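Local coordinates for putative rhamnosidase (Streptomyces avermitilis, PDB 3W5M), which hydrolyses terminal non-reducing alpha-L-rhamnose residues, releasing L-rhamnose from citrus flavonoids and gum arabic, and binds L-rhamnose through a calcium-dependent carbohydrate-binding module, at residues T662-L665 with V666-R669; N645-A648 with P649-Y653. One frame throughout, in Å; residues are numbered along the deposited sequence.

Interaction 1. Residues T662-L665 with V666-R669; sequences TKWL and VDLR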
loop_
_atom_site.group_PDB
_atom_site.type_symbol
_atom_site.label_atom_id
_atom_site.label_comp_id
_atom_site.label_asym_id
_atom_site.label_seq_id
_atom_site.Cartn_x
_atom_site.Cartn_y
_atom_site.Cartn_z
ATOM N N THR A 662 7.168 9.224 5.688
ATOM C CA THR A 662 7.277 9.549 7.133
ATOM C C THR A 662 6.506 8.557 7.980
ATOM O O THR A 662 7.034 8.008 8.943
ATOM C CB THR A 662 6.842 11.006 7.459
ATOM O OG1 THR A 662 7.678 11.914 6.740
ATOM C CG2 THR A 662 6.960 11.307 8.965
ATOM N N LYS A 663 5.243 8.326 7.621
ATOM C CA LYS A 663 4.415 7.354 8.293
ATOM C C LYS A 663 5.058 5.961 8.220
ATOM O O LYS A 663 5.151 5.261 9.236
ATOM C CB LYS A 663 3.012 7.320 7.644
ATOM C CG LYS A 663 2.052 6.354 8.303
ATOM C CD LYS A 663 2.131 5.002 7.639
ATOM C CE LYS A 663 1.063 4.071 8.161
ATOM N NZ LYS A 663 1.244 2.748 7.539
ATOM N N TRP A 664 5.499 5.563 7.038
ATOM C CA TRP A 664 6.064 4.218 6.885
ATOM C C TRP A 664 7.350 4.053 7.736
ATOM O O TRP A 664 7.590 2.989 8.296
ATOM C CB TRP A 664 6.346 3.851 5.435
ATOM C CG TRP A 664 6.925 2.456 5.324
ATOM C CD1 TRP A 664 6.267 1.274 5.507
ATOM C CD2 TRP A 664 8.297 2.121 5.072
ATOM N NE1 TRP A 664 7.144 0.219 5.355
ATOM C CE2 TRP A 664 8.389 0.711 5.073
ATOM C CE3 TRP A 664 9.444 2.875 4.836
ATOM C CZ2 TRP A 664 9.597 0.034 4.863
ATOM C CZ3 TRP A 664 10.657 2.198 4.595
ATOM C CH2 TRP A 664 10.717 0.789 4.650
ATOM N N LEU A 665 8.158 5.089 7.815
ATOM C CA LEU A 665 9.393 4.974 8.637
ATOM C C LEU A 665 9.078 4.813 10.115
ATOM O O LEU A 665 9.846 4.193 10.855
ATOM C CB LEU A 665 10.306 6.176 8.410
ATOM C CG LEU A 665 10.986 6.221 7.045
ATOM C CD1 LEU A 665 11.482 7.652 6.790
ATOM C CD2 LEU A 665 12.109 5.197 7.001
ATOM N N VAL A 666 7.936 5.361 10.579
ATOM C CA VAL A 666 7.466 5.036 11.895
ATOM C C VAL A 666 7.177 3.538 12.016
ATOM O O VAL A 666 7.528 2.920 13.047
ATOM C CB VAL A 666 6.201 5.844 12.284
ATOM C CG1 VAL A 666 5.715 5.406 13.663
ATOM C CG2 VAL A 666 6.568 7.315 12.305
ATOM N N ASP A 667 6.559 2.953 10.983
ATOM C CA ASP A 667 6.283 1.500 10.981
ATOM C C ASP A 667 7.606 0.727 11.018
ATOM O O ASP A 667 7.740 -0.258 11.750
ATOM C CB ASP A 667 5.539 1.043 9.732
ATOM C CG ASP A 667 4.131 1.638 9.600
ATOM O OD1 ASP A 667 3.441 1.859 10.643
ATOM O OD2 ASP A 667 3.729 1.849 8.419
ATOM N N LEU A 668 8.570 1.177 10.234
ATOM C CA LEU A 668 9.848 0.466 10.165
ATOM C C LEU A 668 10.561 0.473 11.518
ATOM O O LEU A 668 11.032 -0.572 11.985
ATOM C CB LEU A 668 10.729 1.073 9.095
ATOM C CG LEU A 668 12.078 0.366 8.896
ATOM C CD1 LEU A 668 11.890 -1.035 8.315
ATOM C CD2 LEU A 668 12.936 1.240 8.002
ATOM N N ARG A 669 10.644 1.645 12.140
ATOM C CA ARG A 669 11.173 1.743 13.509
ATOM C C ARG A 669 10.378 0.995 14.553
ATOM O O ARG A 669 10.969 0.454 15.489
ATOM C CB ARG A 669 11.416 3.197 13.929
ATOM C CG ARG A 669 12.588 3.809 13.166
ATOM C CD ARG A 669 12.939 5.216 13.622
ATOM N NE ARG A 669 11.816 6.148 13.430
ATOM C CZ ARG A 669 11.654 6.912 12.358
ATOM N NH1 ARG A 669 12.527 6.890 11.346
ATOM N NH2 ARG A 669 10.622 7.748 12.317
HETATM O O HOH W 1 9.565 9.324 10.151
HETATM O O HOH W 2 3.164 4.569 11.112
#

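Interaction 2. Residues N645-A648 with P649-Y653; sequences NVFA and PTAAY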
loop_
_atom_site.group_PDB
_atom_site.type_symbol
_atom_site.label_atom_id
_atom_site.label_comp_id
_atom_site.label_asym_id
_atom_site.label_seq_id
_atom_site.Cartn_x
_atom_site.Cartn_y
_atom_site.Cartn_z
ATOM N N ASN A 645 13.545 1.150 -0.647
ATOM C CA ASN A 645 14.947 1.594 -0.676
ATOM C C ASN A 645 15.310 2.012 -2.088
ATOM O O ASN A 645 15.722 3.138 -2.313
ATOM C CB ASN A 645 15.901 0.483 -0.210
ATOM C CG ASN A 645 17.352 0.743 -0.598
ATOM O OD1 ASN A 645 17.816 1.894 -0.583
ATOM N ND2 ASN A 645 18.075 -0.323 -0.965
ATOM N N VAL A 646 15.133 1.122 -3.058
ATOM C CA VAL A 646 15.551 1.455 -4.416
ATOM C C VAL A 646 14.690 2.541 -5.090
ATOM O O VAL A 646 15.198 3.333 -5.880
ATOM C CB VAL A 646 15.732 0.183 -5.296
ATOM C CG1 VAL A 646 16.521 -0.888 -4.539
ATOM C CG2 VAL A 646 14.410 -0.391 -5.744
ATOM N N PHE A 647 13.395 2.579 -4.768
ATOM C CA PHE A 647 12.454 3.447 -5.473
ATOM C C PHE A 647 12.221 4.832 -4.853
ATOM O O PHE A 647 11.720 5.730 -5.545
ATOM C CB PHE A 647 11.113 2.718 -5.671
ATOM C CG PHE A 647 10.134 3.454 -6.550
ATOM C CD1 PHE A 647 10.377 3.570 -7.933
ATOM C CD2 PHE A 647 8.964 4.006 -6.028
ATOM C CE1 PHE A 647 9.469 4.205 -8.766
ATOM C CE2 PHE A 647 8.067 4.675 -6.866
ATOM C CZ PHE A 647 8.311 4.767 -8.235
ATOM N N ALA A 648 12.597 5.019 -3.585
ATOM C CA ALA A 648 12.266 6.273 -2.885
ATOM C C ALA A 648 12.645 7.570 -3.608
ATOM O O ALA A 648 11.832 8.470 -3.688
ATOM C CB ALA A 648 12.754 6.271 -1.443
ATOM N N PRO A 649 13.880 7.679 -4.149
ATOM C CA PRO A 649 14.212 8.932 -4.820
ATOM C C PRO A 649 13.319 9.233 -6.027
ATOM O O PRO A 649 12.966 10.372 -6.243
ATOM C CB PRO A 649 15.668 8.717 -5.238
ATOM C CG PRO A 649 16.176 7.771 -4.201
ATOM C CD PRO A 649 15.049 6.790 -4.061
ATOM N N THR A 650 12.939 8.207 -6.789
ATOM C CA THR A 650 12.027 8.404 -7.903
ATOM C C THR A 650 10.625 8.809 -7.372
ATOM O O THR A 650 10.015 9.743 -7.877
ATOM C CB THR A 650 11.950 7.123 -8.760
ATOM O OG1 THR A 650 13.229 6.882 -9.353
ATOM C CG2 THR A 650 10.925 7.266 -9.889
ATOM N N ALA A 651 10.140 8.085 -6.371
ATOM C CA ALA A 651 8.829 8.331 -5.739
ATOM C C ALA A 651 8.696 9.769 -5.277
ATOM O O ALA A 651 7.632 10.372 -5.425
ATOM C CB ALA A 651 8.639 7.402 -4.544
ATOM N N ALA A 652 9.783 10.320 -4.726
ATOM C CA ALA A 652 9.777 11.708 -4.238
ATOM C C ALA A 652 9.797 12.784 -5.331
ATOM O O ALA A 652 9.601 13.973 -5.025
ATOM C CB ALA A 652 10.915 11.941 -3.247
ATOM N N TYR A 653 10.052 12.401 -6.592
ATOM C CA TYR A 653 9.787 13.307 -7.701
ATOM C C TYR A 653 8.297 13.282 -8.062
ATOM O O TYR A 653 7.660 14.334 -8.231
ATOM C CB TYR A 653 10.585 12.890 -8.943
ATOM C CG TYR A 653 12.024 13.385 -9.069
ATOM C CD1 TYR A 653 12.310 14.665 -9.566
ATOM C CD2 TYR A 653 13.083 12.551 -8.787
ATOM C CE1 TYR A 653 13.635 15.106 -9.726
ATOM C CE2 TYR A 653 14.410 12.981 -8.949
ATOM C CZ TYR A 653 14.673 14.256 -9.426
ATOM O OH TYR A 653 16.001 14.670 -9.600
HETATM O O HOH W 3 14.848 5.742 -7.363
#

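Interaction 1. Residues T662-L665 with V666-R669
Two turns of helix 658-671, one of the helices of the (alpha/alpha)6-barrel that forms the catalytic domain, are tied together by an i to i+4 salt bridge between K663 and D667. K663 NZ lies 2.8 Å from D667 OD2, which receives it through its syn lone pair, on the side of the other oxygen. The lysine first leaves the helix with CG anti to its own backbone nitrogen, then bends sharply at chi2 (-91°), which turns the extended remainder of the chain toward D667, with CE close to the same oxygen. D667 OD1 is held separately: a water donates to it and also to K663 O, at 2.8 Å from each, so both carboxylate oxygens are engaged. The lysine ammonium is further gripped by the carbonyls of W347 and S626, a setting that would probably favour its charged form. On another side of the helix, L668 CB sits over one face of the W664 indole, and W664 CH2 reaches L668 CD2 at 4.0 Å. R669 curls back over the preceding turn, bent at chi3 (-61°), until L665 O stands 3.6 Å above the plane of its guanidinium, over its centre; this same oxygen also accepts the backbone hydrogen bond from R669 N. In the guanidinium plane, NH2 donates to a water 2.9 Å away, and this water donates in turn to T662 O. W664 NE1 is hydrogen-bonded to A682 O, while its ring and L668 pack on T641 of helix 641-654. L665 meets P703 and L706 of helix 698-710, and T662 and R669 rest against helix 713-732.

Interaction 2. Residues N645-A648 with P649-Y653
F647 lays its ring against the next turn of its own helix, where T650 and A651 divide it between them. Its CG stands anti to the backbone nitrogen (chi1 -172°), which swings the ring along the helix toward the later residues. CE2 lies 3.6 Å from A651 CB, and A651 N is 4.0 Å above the ring plane, displaced toward the rim. Further round the ring, on the same side of its plane, CE1 meets the methyl CG2 of T650 at 3.6 Å, the two side chains crossing at about a right angle. T650 divides its branches accordingly: with chi1 at -65°, OG1 takes the position beside the backbone nitrogen and CG2 the one anti to it. T650 OG1 donates to a water 2.8 Å away, which in turn donates to V646 O.

This water bridge accompanies a proline kink in helix 641-654 of the (alpha/alpha)6-barrel. P649 has no N-H to give to N645 O, and its CD stands 4.1 Å from that oxygen; the T650 N to V646 O bond is missing as well. The i to i+4 bonds are present at A651 N to F647 O (3.0 Å, 173° at the hydrogen) and A652 N to A648 O, but Y653 N turns to T650 O instead. The F647 ring also stacks on that of Y917, and I616 and Q620 of helix 607-622 pack against it.

In the fold
Interactions 1 and 2 belong to successive helices of the catalytic barrel, 641-654 and 658-671. Their centres lie 15 Å apart and their nearest atoms about 6 Å apart, so they do not touch; helix 698-710 is a common neighbour, meeting L665 from one and A648 from the other. Both lie near residues of the L-rhamnose site, interaction 2 the closer. In interaction 2 the side chain of V646 is about 5 Å from that of D643, and N645 about 6 Å from W695, both sugar-binding residues. Interaction 1 stands further back: W664 is about 8 Å from D643, and L668 about 9 Å from W695, again between side chains.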